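Local atomic coordinates of glutamine synthetase (Helicobacter pylori, PDB entry 5ZLI), a protein that belongs to the glutamine synthetase family and forms a twelve-chain assembly, each chain combining a beta-grasp domain with a larger catalytic domain. Residues 241-246 / 376-381; 276-281 / 371-376. All coordinates share one frame; numbering follows the deposited sequence.

Interaction 1. Residues 241-246 / 376-381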
# COMPACT_ATOMS: atom_id res chain seq x y z
N ALA B 241 54.78 12.73 8.63
CA ALA B 241 53.54 13.47 8.57
C ALA B 241 52.59 12.85 7.55
O ALA B 241 51.42 12.57 7.85
CB ALA B 241 53.81 14.93 8.26
N ALA B 242 53.10 12.58 6.36
CA ALA B 242 52.27 11.97 5.33
C ALA B 242 51.79 10.61 5.77
O ALA B 242 50.70 10.18 5.37
CB ALA B 242 53.06 11.84 4.03
N ASP B 243 52.61 9.91 6.56
CA ASP B 243 52.17 8.64 7.11
C ASP B 243 51.00 8.80 8.05
O ASP B 243 50.00 8.08 7.95
CB ASP B 243 53.32 7.96 7.84
CG ASP B 243 54.18 7.17 6.94
OD1 ASP B 243 54.03 7.26 5.71
OD2 ASP B 243 54.98 6.40 7.47
N ASN B 244 51.06 9.79 8.94
CA ASN B 244 49.98 9.91 9.91
C ASN B 244 48.71 10.35 9.22
O ASN B 244 47.62 10.01 9.68
CB ASN B 244 50.34 10.93 10.99
CG ASN B 244 51.41 10.44 11.92
OD1 ASN B 244 51.57 9.24 12.12
ND2 ASN B 244 52.14 11.37 12.49
N VAL B 245 48.84 11.04 8.10
CA VAL B 245 47.67 11.40 7.31
C VAL B 245 46.97 10.15 6.81
O VAL B 245 45.75 10.02 6.95
CB VAL B 245 48.07 12.36 6.18
CG1 VAL B 245 46.96 12.48 5.13
CG2 VAL B 245 48.48 13.73 6.77
N GLN B 246 47.73 9.19 6.25
CA GLN B 246 47.11 7.91 5.85
C GLN B 246 46.38 7.24 7.01
O GLN B 246 45.24 6.79 6.86
CB GLN B 246 48.14 6.93 5.25
CG GLN B 246 48.76 7.32 3.91
CD GLN B 246 47.74 7.64 2.80
OE1 GLN B 246 47.16 8.73 2.80
NE2 GLN B 246 47.49 6.69 1.90
N ASN B 376 47.85 13.20 -2.78
CA ASN B 376 48.67 12.19 -2.14
C ASN B 376 49.60 12.90 -1.18
O ASN B 376 50.46 13.69 -1.63
CB ASN B 376 49.48 11.39 -3.16
CG ASN B 376 50.21 10.18 -2.54
OD1 ASN B 376 50.81 10.27 -1.45
ND2 ASN B 376 50.15 9.05 -3.23
N PRO B 377 49.46 12.67 0.13
CA PRO B 377 50.30 13.38 1.12
C PRO B 377 51.81 13.24 0.88
O PRO B 377 52.56 14.19 1.12
CB PRO B 377 49.87 12.74 2.45
CG PRO B 377 49.24 11.44 2.06
CD PRO B 377 48.56 11.70 0.76
N TYR B 378 52.26 12.08 0.41
CA TYR B 378 53.68 11.92 0.12
C TYR B 378 54.11 12.88 -0.98
O TYR B 378 54.99 13.73 -0.78
CB TYR B 378 53.97 10.47 -0.23
CG TYR B 378 53.59 9.55 0.89
CD1 TYR B 378 54.37 9.48 2.03
CD2 TYR B 378 52.45 8.76 0.81
CE1 TYR B 378 54.04 8.65 3.08
CE2 TYR B 378 52.12 7.92 1.86
CZ TYR B 378 52.92 7.88 2.99
OH TYR B 378 52.59 7.07 4.03
N LEU B 379 53.44 12.79 -2.13
CA LEU B 379 53.78 13.63 -3.27
C LEU B 379 53.59 15.10 -2.91
O LEU B 379 54.49 15.91 -3.13
CB LEU B 379 52.91 13.24 -4.48
CG LEU B 379 52.91 11.78 -5.02
CD1 LEU B 379 52.17 11.68 -6.33
CD2 LEU B 379 54.30 11.18 -5.19
N ALA B 380 52.47 15.44 -2.27
CA ALA B 380 52.23 16.82 -1.86
C ALA B 380 53.38 17.34 -0.98
O ALA B 380 54.00 18.38 -1.29
CB ALA B 380 50.89 16.94 -1.12
N PHE B 381 53.68 16.64 0.12
CA PHE B 381 54.74 17.12 1.00
C PHE B 381 56.07 17.16 0.27
O PHE B 381 56.78 18.18 0.29
CB PHE B 381 54.84 16.24 2.24
CG PHE B 381 53.62 16.27 3.08
CD1 PHE B 381 52.68 17.27 2.93
CD2 PHE B 381 53.40 15.28 4.01
CE1 PHE B 381 51.57 17.29 3.69
CE2 PHE B 381 52.27 15.30 4.78
CZ PHE B 381 51.36 16.31 4.62
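Pro377, the first residue of helix 377-393, packs against Ala242 on helix 238-258, their CB atoms 3.7 Å apart. Here the two segments run roughly antiparallel, with axes 9.1 Å apart at closest approach and directions 149° apart. The pair illustrates how bulk on one helix can complement a small residue on another: Ala242 gives only a methyl, and the rings of the other helix fill in around it. The pyrrolidine ring also reaches the next turn of the facing helix, with Pro377 CG 4.0 Å from Val245 CG1 and 3.5 Å from Gln246 OE1. Tyr378, whose N donates to OD1 of the N-cap residue Asn376, lays one face of its ring over the Ala242 methyl in a CH-pi contact, CB standing 3.8 Å from the ring centroid and 30° off its normal. Next to Ala242, Asp243 forms salt bridges through OD2 with Arg83 and Arg115. One turn on, CG of Phe381 lies anti to its carbonyl carbon (chi1 -63°), and the ring presents its edge to the facing backbone, Phe381 CE2 lying 3.3 Å from Ala242 N. Its CD2 meets the methyl, 3.5 Å from Ala242 CB, which thus sits among three rings. The contact is wholly buried: strand 133-145 supplies Phe136, stacked on Phe381, and Ala138 beside Val245, while strand 26-32 and helix 114-128 cover the Tyr378 side.

Interaction 2. Residues 276-281 / 371-376; sequences SGMHTH and PDSSSN
Met278 and Asp372 bring their CA atoms within 4.2 Å where the start of strand 278-286 meets the loop leading from strand 366-368 to helix 377-393. These two strands are antiparallel neighbours in the curled mixed sheet of the glutamine synthetase catalytic domain, and the loop prolongs their association by one backbone bond, Met278 N to Pro371 O, at 2.7 Å with an N-H...O angle of 158°. Beyond it the chain folds into a type I beta turn from Asp372 to Ser375, closed by Ser375 N donating to Asp372 O. Several buried polar groups are bonded to residues around the contact: Asp372 OD2 with Ser328, Ser373 OG with Asn140, and Thr280 OG1 with Phe368 O. Met278 and Pro371 carry much of the contact, Met278 with the largest share. The CB of Met278 rests 3.6 Å from Asp372 C, and the chain leaves it extended, CG anti to the backbone N, before bending at the last torsion (chi3 65°). That bend brings the terminal methyl against Pro371 and the Ser375 end of the turn, where Met278 CE lies 3.9 Å from Pro371 CB and 3.4 Å from Ser375 OG.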
# COMPACT_ATOMS: atom_id res chain seq x y z
N SER B 276 36.66 21.39 2.23
CA SER B 276 37.60 20.82 3.19
C SER B 276 39.01 21.16 2.74
O SER B 276 39.34 21.04 1.55
CB SER B 276 37.39 19.33 3.31
OG SER B 276 36.12 19.09 3.90
N GLY B 277 39.83 21.62 3.67
CA GLY B 277 41.19 21.92 3.30
C GLY B 277 42.15 20.93 3.92
O GLY B 277 41.77 20.19 4.83
N MET B 278 43.36 20.86 3.38
CA MET B 278 44.49 20.29 4.11
C MET B 278 45.42 21.47 4.38
O MET B 278 46.36 21.74 3.63
CB MET B 278 45.19 19.15 3.35
CG MET B 278 46.28 18.44 4.17
SD MET B 278 47.15 17.11 3.30
CE MET B 278 47.96 18.06 2.00
N HIS B 279 45.10 22.22 5.43
CA HIS B 279 45.95 23.29 5.92
C HIS B 279 47.27 22.70 6.42
O HIS B 279 47.32 21.99 7.43
CB HIS B 279 45.21 24.06 7.01
CG HIS B 279 43.95 24.70 6.52
ND1 HIS B 279 43.78 25.08 5.20
CD2 HIS B 279 42.78 24.97 7.15
CE1 HIS B 279 42.57 25.59 5.05
NE2 HIS B 279 41.94 25.53 6.21
N THR B 280 48.33 22.94 5.66
CA THR B 280 49.63 22.32 5.87
C THR B 280 50.58 23.35 6.46
O THR B 280 50.70 24.46 5.95
CB THR B 280 50.14 21.74 4.54
OG1 THR B 280 49.53 22.43 3.46
CG2 THR B 280 49.74 20.31 4.38
N HIS B 281 51.21 23.00 7.57
CA HIS B 281 52.14 23.87 8.28
C HIS B 281 53.57 23.38 8.08
O HIS B 281 53.87 22.21 8.33
CB HIS B 281 51.81 23.90 9.79
CG HIS B 281 50.50 24.57 10.14
ND1 HIS B 281 50.33 25.27 11.32
CD2 HIS B 281 49.32 24.65 9.49
CE1 HIS B 281 49.10 25.75 11.38
NE2 HIS B 281 48.47 25.39 10.27
N PRO B 371 46.30 23.51 -0.24
CA PRO B 371 46.19 22.05 -0.43
C PRO B 371 44.95 21.44 0.20
O PRO B 371 44.34 22.00 1.12
CB PRO B 371 47.47 21.50 0.20
CG PRO B 371 48.06 22.58 0.94
CD PRO B 371 47.53 23.87 0.49
N ASP B 372 44.56 20.27 -0.32
CA ASP B 372 43.44 19.47 0.17
C ASP B 372 43.81 18.00 0.25
O ASP B 372 44.88 17.57 -0.19
CB ASP B 372 42.18 19.64 -0.70
CG ASP B 372 42.45 19.42 -2.19
OD1 ASP B 372 42.89 18.32 -2.56
OD2 ASP B 372 42.17 20.35 -2.99
N SER B 373 42.89 17.22 0.82
CA SER B 373 43.20 15.81 1.10
C SER B 373 43.02 14.91 -0.11
O SER B 373 43.42 13.74 -0.05
CB SER B 373 42.35 15.30 2.26
OG SER B 373 42.48 16.15 3.41
N SER B 374 42.50 15.43 -1.22
CA SER B 374 42.54 14.66 -2.46
C SER B 374 43.97 14.49 -2.95
O SER B 374 44.21 13.80 -3.94
CB SER B 374 41.64 15.33 -3.52
OG SER B 374 42.32 15.67 -4.71
N SER B 375 44.91 15.18 -2.32
CA SER B 375 46.30 15.05 -2.68
C SER B 375 46.91 13.79 -2.06
O SER B 375 46.58 13.41 -0.94
CB SER B 375 47.04 16.29 -2.19
OG SER B 375 46.86 16.43 -0.79
N ASN B 376 47.85 13.20 -2.78
CA ASN B 376 48.67 12.19 -2.14
C ASN B 376 49.60 12.90 -1.18
O ASN B 376 50.46 13.69 -1.63
CB ASN B 376 49.48 11.39 -3.16
CG ASN B 376 50.21 10.18 -2.54
OD1 ASN B 376 50.81 10.27 -1.45
ND2 ASN B 376 50.15 9.05 -3.23

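Overall arrangement
Followed from the N terminus, the chain lays down helix 238-258, where the first half of interaction 1 sits, and then reaches the start of strand 278-286, which opens interaction 2. About ninety residues later it returns with 371-376, closing the inner loop, and runs at once into 376-381, closing the outer one. Interaction 2 is therefore nested inside interaction 1, and Asn376 belongs to both as the residue where the turn passes into the helix. Phe381 joins the two contacts directly, its CE1 3.6 Å from Thr280 CG2. Together they tie two helices to the curled sheet near the centre of the chain, all within the catalytic domain.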